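Local atomic coordinates of isocitrate dehydrogenase [NAD] subunit 1, mitochondrial (Saccharomyces cerevisiae, PDB entry 3BLX), a protein that is one of the two kinds of subunit of an octameric mitochondrial enzyme that oxidises isocitrate to 2-oxoglutarate with NAD+ in the citric acid cycle, and also binds RNA. Residues Lys78-Trp81 / Ala85-Thr88; Phe165-Ala170 / Ile209-Ile214; Phe269-Arg274 / Pro288-Leu293. All blocks are in the same frame, centred on the assembly; numbering follows the deposited sequence.

Contact 1: residues Lys78-Trp81 / Ala85-Thr88; sequences KGLW and ADQT
Asp86 and Lys78 each turn CG anti to the backbone N, with chi1 -165° for the aspartate. This sends the Asp86 carboxylate out from the short helix 84-88 toward the end of strand 75-80. The lysine chain then bends at its last two torsions and meets the acid from the opposite direction. Lys78 NZ forms a salt bridge with Asp86 OD1 at 3.1 Å, on the syn lone pair of that oxygen. The other oxygen takes a backbone proton: Trp81 N donates to Asp86 OD2 at 3.2 Å, and the hydrogen bond is fairly straight, with an N-H...O angle of 161°. This donor lies above the carboxylate plane, 70° out of it. Each oxygen thus has its own donor, which should limit rotation of the carboxylate. Trp81 CB packs on Asp86 CB at 3.8 Å. The charged pair is buried, and the bridge probably offsets the cost of burying it. The side chain of Asp86 lies about 9 Å from that of Arg98, which by similarity binds substrate. The contact ties the end of strand 75-80 to the short helix 84-88 that follows it. Asn94 of helix 92-99 touches both side chains of the salt bridge, and Leu93 also touches Lys78. Strand 75-80 runs between strands 17-25 and 267-269.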
loop_
_atom_site.group_PDB
_atom_site.type_symbol
_atom_site.label_atom_id
_atom_site.label_comp_id
_atom_site.label_asym_id
_atom_site.label_seq_id
_atom_site.Cartn_x
_atom_site.Cartn_y
_atom_site.Cartn_z
ATOM N N LYS E 78 31.193 0.734 -0.055
ATOM C CA LYS E 78 31.407 -0.686 -0.052
ATOM C C LYS E 78 32.755 -1.043 -0.675
ATOM O O LYS E 78 33.089 -0.549 -1.738
ATOM C CB LYS E 78 30.239 -1.352 -0.781
ATOM C CG LYS E 78 30.477 -2.737 -1.291
ATOM C CD LYS E 78 29.154 -3.404 -1.585
ATOM C CE LYS E 78 29.237 -4.349 -2.802
ATOM N NZ LYS E 78 30.464 -5.204 -2.805
ATOM N N GLY E 79 33.522 -1.898 0.006
ATOM C CA GLY E 79 34.780 -2.419 -0.521
ATOM C C GLY E 79 34.610 -3.650 -1.405
ATOM O O GLY E 79 33.559 -3.847 -2.020
ATOM N N LEU E 80 35.633 -4.491 -1.483
ATOM C CA LEU E 80 35.558 -5.654 -2.360
ATOM C C LEU E 80 35.717 -6.967 -1.626
ATOM O O LEU E 80 36.385 -7.024 -0.607
ATOM C CB LEU E 80 36.653 -5.607 -3.419
ATOM C CG LEU E 80 36.596 -4.549 -4.500
ATOM C CD1 LEU E 80 35.140 -4.170 -4.766
ATOM C CD2 LEU E 80 37.441 -3.361 -4.071
ATOM N N TRP E 81 35.085 -8.006 -2.160
ATOM C CA TRP E 81 35.556 -9.376 -2.000
ATOM C C TRP E 81 36.125 -9.829 -3.329
ATOM O O TRP E 81 35.506 -9.641 -4.385
ATOM C CB TRP E 81 34.437 -10.312 -1.609
ATOM C CG TRP E 81 34.090 -10.184 -0.207
ATOM C CD1 TRP E 81 34.562 -10.930 0.828
ATOM C CD2 TRP E 81 33.201 -9.225 0.349
ATOM N NE1 TRP E 81 34.013 -10.498 2.007
ATOM C CE2 TRP E 81 33.174 -9.448 1.740
ATOM C CE3 TRP E 81 32.419 -8.198 -0.195
ATOM C CZ2 TRP E 81 32.392 -8.689 2.597
ATOM C CZ3 TRP E 81 31.645 -7.445 0.650
ATOM C CH2 TRP E 81 31.636 -7.690 2.038
ATOM N N ALA E 85 32.343 -14.381 -7.281
ATOM C CA ALA E 85 30.963 -13.917 -7.114
ATOM C C ALA E 85 30.842 -12.382 -7.023
ATOM O O ALA E 85 30.116 -11.773 -7.811
ATOM C CB ALA E 85 30.297 -14.598 -5.905
ATOM N N ASP E 86 31.552 -11.756 -6.080
ATOM C CA ASP E 86 31.483 -10.300 -5.908
ATOM C C ASP E 86 31.869 -9.527 -7.178
ATOM O O ASP E 86 31.264 -8.500 -7.485
ATOM C CB ASP E 86 32.333 -9.835 -4.709
ATOM C CG ASP E 86 32.011 -8.395 -4.260
ATOM O OD1 ASP E 86 30.903 -8.161 -3.720
ATOM O OD2 ASP E 86 32.878 -7.503 -4.429
ATOM N N GLN E 87 32.864 -10.024 -7.910
ATOM C CA GLN E 87 33.371 -9.347 -9.104
ATOM C C GLN E 87 32.400 -9.373 -10.298
ATOM O O GLN E 87 32.491 -8.543 -11.206
ATOM C CB GLN E 87 34.732 -9.930 -9.505
ATOM C CG GLN E 87 35.808 -9.797 -8.422
ATOM C CD GLN E 87 37.107 -10.514 -8.772
ATOM O OE1 GLN E 87 37.184 -11.247 -9.765
ATOM N NE2 GLN E 87 38.136 -10.303 -7.949
ATOM N N THR E 88 31.467 -10.320 -10.297
ATOM C CA THR E 88 30.530 -10.454 -11.411
ATOM C C THR E 88 29.138 -9.864 -11.119
ATOM O O THR E 88 28.331 -9.673 -12.036
ATOM C CB THR E 88 30.408 -11.928 -11.883
ATOM O OG1 THR E 88 30.087 -12.767 -10.770
ATOM C CG2 THR E 88 31.716 -12.405 -12.485
#

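Contact 2: residues Phe165-Ala170 / Ile209-Ile214; sequences FAFDFA and IDVSSI
The Phe167 ring meets Ile209 and Val211 with its edge. Its CZ reaches Val211 CG1 at 3.9 Å, in the plane of the ring. Its CD1 lies 4.1 Å from Ile209 CG2, again at the edge. The phenylalanine has CG anti to its carbonyl carbon (chi1 -74°), which lets the far end of the ring reach the strand residues. Beside it, Ile209 CD1 touches both Ala170 CB, at 3.7 Å, and the backbone Phe167 O, at 3.8 Å. No hydrogen bond crosses between the segments. Helix 156-172 here packs against Ile209, just before strand 210-215, and Val211 within it. That strand pairs in parallel with strand 177-182 in the large mixed sheet of the isocitrate/isopropylmalate dehydrogenase fold. With an alanine in place of Phe167, the ring that bridges helix and strand is lost, and Val211 is likely to be left without its partner on this helix. Outside the two segments, Ile198 and Ile201 of helix 190-205 also touch the Phe167 side chain, and Val178 of strand 177-182 touches both Phe167 and Ala170. The ring of Tyr206 meets that of Phe167 at about 15° between planes, and its hydroxyl is hydrogen-bonded to Asp168 OD1. Asp210 and Ser212 are tied by backbone bonds to residues of strand 177-182.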
loop_
_atom_site.group_PDB
_atom_site.type_symbol
_atom_site.label_atom_id
_atom_site.label_comp_id
_atom_site.label_asym_id
_atom_site.label_seq_id
_atom_site.Cartn_x
_atom_site.Cartn_y
_atom_site.Cartn_z
ATOM N N PHE E 165 17.403 7.110 -16.286
ATOM C CA PHE E 165 18.549 7.281 -15.408
ATOM C C PHE E 165 19.752 7.780 -16.204
ATOM O O PHE E 165 20.419 8.739 -15.813
ATOM C CB PHE E 165 18.930 5.989 -14.696
ATOM C CG PHE E 165 20.128 6.146 -13.833
ATOM C CD1 PHE E 165 19.989 6.479 -12.495
ATOM C CD2 PHE E 165 21.404 6.032 -14.373
ATOM C CE1 PHE E 165 21.108 6.673 -11.697
ATOM C CE2 PHE E 165 22.529 6.223 -13.595
ATOM C CZ PHE E 165 22.380 6.548 -12.245
ATOM N N ALA E 166 20.020 7.107 -17.313
ATOM C CA ALA E 166 21.143 7.447 -18.175
ATOM C C ALA E 166 21.031 8.873 -18.717
ATOM O O ALA E 166 22.009 9.638 -18.701
ATOM C CB ALA E 166 21.264 6.456 -19.327
ATOM N N PHE E 167 19.846 9.249 -19.184
ATOM C CA PHE E 167 19.669 10.582 -19.736
ATOM C C PHE E 167 19.752 11.638 -18.663
ATOM O O PHE E 167 20.401 12.661 -18.865
ATOM C CB PHE E 167 18.367 10.670 -20.508
ATOM C CG PHE E 167 18.423 9.972 -21.829
ATOM C CD1 PHE E 167 19.320 10.385 -22.806
ATOM C CD2 PHE E 167 17.593 8.905 -22.095
ATOM C CE1 PHE E 167 19.373 9.752 -24.044
ATOM C CE2 PHE E 167 17.645 8.260 -23.332
ATOM C CZ PHE E 167 18.545 8.688 -24.308
ATOM N N ASP E 168 19.118 11.388 -17.516
ATOM C CA ASP E 168 19.200 12.332 -16.395
ATOM C C ASP E 168 20.629 12.549 -15.939
ATOM O O ASP E 168 20.967 13.612 -15.430
ATOM C CB ASP E 168 18.361 11.873 -15.217
ATOM C CG ASP E 168 16.869 12.107 -15.428
ATOM O OD1 ASP E 168 16.506 13.061 -16.166
ATOM O OD2 ASP E 168 16.059 11.338 -14.844
ATOM N N PHE E 169 21.458 11.538 -16.142
ATOM C CA PHE E 169 22.855 11.555 -15.703
ATOM C C PHE E 169 23.697 12.347 -16.695
ATOM O O PHE E 169 24.548 13.132 -16.317
ATOM C CB PHE E 169 23.361 10.119 -15.607
ATOM C CG PHE E 169 24.671 9.969 -14.914
ATOM C CD1 PHE E 169 25.865 10.031 -15.641
ATOM C CD2 PHE E 169 24.716 9.711 -13.548
ATOM C CE1 PHE E 169 27.088 9.865 -15.008
ATOM C CE2 PHE E 169 25.923 9.542 -12.904
ATOM C CZ PHE E 169 27.121 9.620 -13.632
ATOM N N ALA E 170 23.442 12.124 -17.973
ATOM C CA ALA E 170 24.068 12.901 -19.022
ATOM C C ALA E 170 23.740 14.386 -18.848
ATOM O O ALA E 170 24.629 15.217 -18.938
ATOM C CB ALA E 170 23.620 12.396 -20.398
ATOM N N ILE E 209 20.120 15.980 -26.105
ATOM C CA ILE E 209 21.098 14.908 -26.031
ATOM C C ILE E 209 21.025 13.966 -27.238
ATOM O O ILE E 209 19.952 13.474 -27.611
ATOM C CB ILE E 209 20.944 14.118 -24.725
ATOM C CG1 ILE E 209 21.272 15.013 -23.545
ATOM C CG2 ILE E 209 21.865 12.909 -24.737
ATOM C CD1 ILE E 209 21.021 14.369 -22.215
ATOM N N ASP E 210 22.182 13.723 -27.839
ATOM C CA ASP E 210 22.290 12.830 -28.987
ATOM C C ASP E 210 22.137 11.381 -28.578
ATOM O O ASP E 210 22.952 10.851 -27.816
ATOM C CB ASP E 210 23.653 12.992 -29.680
ATOM C CG ASP E 210 23.743 14.250 -30.528
ATOM O OD1 ASP E 210 22.865 15.136 -30.400
ATOM O OD2 ASP E 210 24.703 14.355 -31.322
ATOM N N VAL E 211 21.109 10.733 -29.106
ATOM C CA VAL E 211 20.928 9.300 -28.898
ATOM C C VAL E 211 21.498 8.519 -30.076
ATOM O O VAL E 211 21.529 9.020 -31.185
ATOM C CB VAL E 211 19.456 8.940 -28.797
ATOM C CG1 VAL E 211 19.300 7.655 -27.995
ATOM C CG2 VAL E 211 18.676 10.081 -28.157
ATOM N N SER E 212 21.942 7.291 -29.837
ATOM C CA SER E 212 22.485 6.469 -30.911
ATOM C C SER E 212 22.484 5.011 -30.482
ATOM O O SER E 212 22.159 4.698 -29.343
ATOM C CB SER E 212 23.899 6.925 -31.298
ATOM O OG SER E 212 24.609 7.471 -30.180
ATOM N N SER E 213 22.845 4.122 -31.391
ATOM C CA SER E 213 22.772 2.704 -31.110
ATOM C C SER E 213 23.993 2.042 -31.697
ATOM O O SER E 213 24.558 2.495 -32.705
ATOM C CB SER E 213 21.524 2.061 -31.744
ATOM O OG SER E 213 20.343 2.715 -31.315
ATOM N N ILE E 214 24.393 0.945 -31.078
ATOM C CA ILE E 214 25.507 0.210 -31.603
ATOM C C ILE E 214 25.365 -1.230 -31.167
ATOM O O ILE E 214 25.002 -1.519 -30.029
ATOM C CB ILE E 214 26.832 0.839 -31.139
ATOM C CG1 ILE E 214 28.032 0.207 -31.859
ATOM C CG2 ILE E 214 26.949 0.798 -29.610
ATOM C CD1 ILE E 214 29.304 1.028 -31.673
#

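Contact 3: residues Phe269-Arg274 / Pro288-Leu293; sequences FEPGSR and PTAMIL
Pro271, Ala290 and Met291 form a small, buried, wholly apolar contact between a loop and a helix. It lies about 7 Å from the centre of the chain, measured between centres. In this isocitrate/isopropylmalate dehydrogenase fold, the loop follows strand 267-269 of the large mixed sheet, and the helix is 289-302. Pro271 also opens a type I beta turn that ends at Arg274. Its ring lies against the first turn of the helix. Pro271 CB meets Ala290 CB at 3.8 Å, while CG and CD of the ring are taken by the methionine. Met291 has CG anti to the backbone N (chi1 -168°), and the chain bends at chi2 and chi3. The bends bring the terminal methyl beside Pro271 CG and CD. Ile32 of helix 27-42 touches Met291 too, and His275 touches Ala290. The loop is also braced within itself by a salt bridge across its own turn. Arg274 grips Glu270 side-on, with two nitrogens on a single oxygen, though the arginine is poorly ordered and the details are less certain. Arg274 NE is 2.8 Å from Glu270 OE2 and comes from above the carboxylate plane. Arg274 NH2 donates to Glu270 OE2 at 2.9 Å, on the syn lone pair of that oxygen.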
loop_
_atom_site.group_PDB
_atom_site.type_symbol
_atom_site.label_atom_id
_atom_site.label_comp_id
_atom_site.label_asym_id
_atom_site.label_seq_id
_atom_site.Cartn_x
_atom_site.Cartn_y
_atom_site.Cartn_z
ATOM N N PHE E 269 28.243 3.281 -2.963
ATOM C CA PHE E 269 29.427 3.645 -3.739
ATOM C C PHE E 269 30.526 2.618 -3.594
ATOM O O PHE E 269 30.719 2.076 -2.514
ATOM C CB PHE E 269 29.899 5.047 -3.355
ATOM C CG PHE E 269 28.884 6.100 -3.665
ATOM C CD1 PHE E 269 28.927 6.794 -4.859
ATOM C CD2 PHE E 269 27.825 6.315 -2.808
ATOM C CE1 PHE E 269 27.971 7.730 -5.156
ATOM C CE2 PHE E 269 26.859 7.250 -3.094
ATOM C CZ PHE E 269 26.940 7.968 -4.279
ATOM N N GLU E 270 31.219 2.332 -4.697
ATOM C CA GLU E 270 32.139 1.194 -4.761
ATOM C C GLU E 270 32.860 1.209 -6.080
ATOM O O GLU E 270 32.306 1.646 -7.078
ATOM C CB GLU E 270 31.385 -0.134 -4.637
ATOM C CG GLU E 270 30.839 -0.659 -5.956
ATOM C CD GLU E 270 30.465 -2.154 -5.927
ATOM O OE1 GLU E 270 30.996 -2.901 -5.073
ATOM O OE2 GLU E 270 29.640 -2.589 -6.768
ATOM N N PRO E 271 34.101 0.727 -6.092
ATOM C CA PRO E 271 34.921 0.682 -7.310
ATOM C C PRO E 271 34.190 0.016 -8.491
ATOM O O PRO E 271 33.612 -1.073 -8.367
ATOM C CB PRO E 271 36.126 -0.151 -6.885
ATOM C CG PRO E 271 36.214 0.019 -5.418
ATOM C CD PRO E 271 34.787 0.125 -4.938
ATOM N N GLY E 272 34.246 0.683 -9.639
ATOM C CA GLY E 272 33.418 0.343 -10.756
ATOM C C GLY E 272 33.762 -0.939 -11.486
ATOM O O GLY E 272 32.976 -1.395 -12.328
ATOM N N SER E 273 34.922 -1.519 -11.193
ATOM C CA SER E 273 35.347 -2.720 -11.894
ATOM C C SER E 273 35.413 -3.927 -10.989
ATOM O O SER E 273 35.723 -5.026 -11.437
ATOM C CB SER E 273 36.692 -2.507 -12.585
ATOM O OG SER E 273 36.487 -2.159 -13.938
ATOM N N ARG E 274 35.121 -3.725 -9.711
ATOM C CA ARG E 274 35.201 -4.802 -8.736
ATOM C C ARG E 274 36.626 -5.353 -8.600
ATOM O O ARG E 274 36.814 -6.491 -8.183
ATOM C CB ARG E 274 34.205 -5.908 -9.091
ATOM C CG ARG E 274 32.818 -5.708 -8.493
ATOM C CD ARG E 274 31.990 -4.646 -9.201
ATOM N NE ARG E 274 30.693 -4.448 -8.543
ATOM C CZ ARG E 274 29.592 -5.151 -8.812
ATOM N NH1 ARG E 274 29.627 -6.104 -9.739
ATOM N NH2 ARG E 274 28.454 -4.901 -8.156
ATOM N N PRO E 288 44.389 2.278 -3.800
ATOM C CA PRO E 288 43.157 2.735 -3.141
ATOM C C PRO E 288 42.410 3.772 -3.965
ATOM O O PRO E 288 41.340 4.172 -3.545
ATOM C CB PRO E 288 43.655 3.399 -1.859
ATOM C CG PRO E 288 45.134 3.495 -1.997
ATOM C CD PRO E 288 45.528 3.102 -3.384
ATOM N N THR E 289 42.967 4.192 -5.101
ATOM C CA THR E 289 42.384 5.248 -5.933
ATOM C C THR E 289 40.881 5.080 -6.264
ATOM O O THR E 289 40.104 6.021 -6.130
ATOM C CB THR E 289 43.205 5.430 -7.249
ATOM O OG1 THR E 289 44.543 5.777 -6.918
ATOM C CG2 THR E 289 42.639 6.509 -8.107
ATOM N N ALA E 290 40.490 3.882 -6.695
ATOM C CA ALA E 290 39.121 3.604 -7.098
ATOM C C ALA E 290 38.193 3.794 -5.927
ATOM O O ALA E 290 37.168 4.425 -6.054
ATOM C CB ALA E 290 38.987 2.189 -7.676
ATOM N N MET E 291 38.560 3.245 -4.783
ATOM C CA MET E 291 37.798 3.452 -3.553
ATOM C C MET E 291 37.724 4.942 -3.151
ATOM O O MET E 291 36.665 5.436 -2.825
ATOM C CB MET E 291 38.377 2.619 -2.409
ATOM C CG MET E 291 37.505 2.567 -1.227
ATOM S SD MET E 291 35.911 1.879 -1.642
ATOM C CE MET E 291 36.332 0.169 -1.903
ATOM N N ILE E 292 38.841 5.653 -3.208
ATOM C CA ILE E 292 38.847 7.048 -2.847
ATOM C C ILE E 292 37.969 7.891 -3.785
ATOM O O ILE E 292 37.177 8.722 -3.332
ATOM C CB ILE E 292 40.284 7.612 -2.834
ATOM C CG1 ILE E 292 41.181 6.774 -1.907
ATOM C CG2 ILE E 292 40.276 9.082 -2.391
ATOM C CD1 ILE E 292 42.670 7.157 -1.931
ATOM N N LEU E 293 38.133 7.692 -5.088
ATOM C CA LEU E 293 37.341 8.409 -6.068
ATOM C C LEU E 293 35.844 8.081 -5.950
ATOM O O LEU E 293 34.985 8.942 -6.132
ATOM C CB LEU E 293 37.848 8.113 -7.479
ATOM C CG LEU E 293 39.233 8.696 -7.744
ATOM C CD1 LEU E 293 39.657 8.484 -9.182
ATOM C CD2 LEU E 293 39.234 10.169 -7.399
#

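How the contacts relate
All three contacts are largely buried, but they differ in place and chemistry. Contact 3 is the most central. Contact 1 lies close by, and the two touch. Lys78 N is 2.8 Å from Phe269 O, a probable backbone hydrogen bond between neighbouring parallel strands. Lys78 NZ also makes a long, weak ion pair with Glu270 OE1, so the charged groups of contacts 1 and 3 adjoin. Contact 2 stands apart, with its centre 28 Å from that of contact 1, on the opposite side of the chain's centre. Both nevertheless reach the same mixed sheet. Only contact 1 is polar across its segments. Contacts 2 and 3 join theirs through apolar side chains.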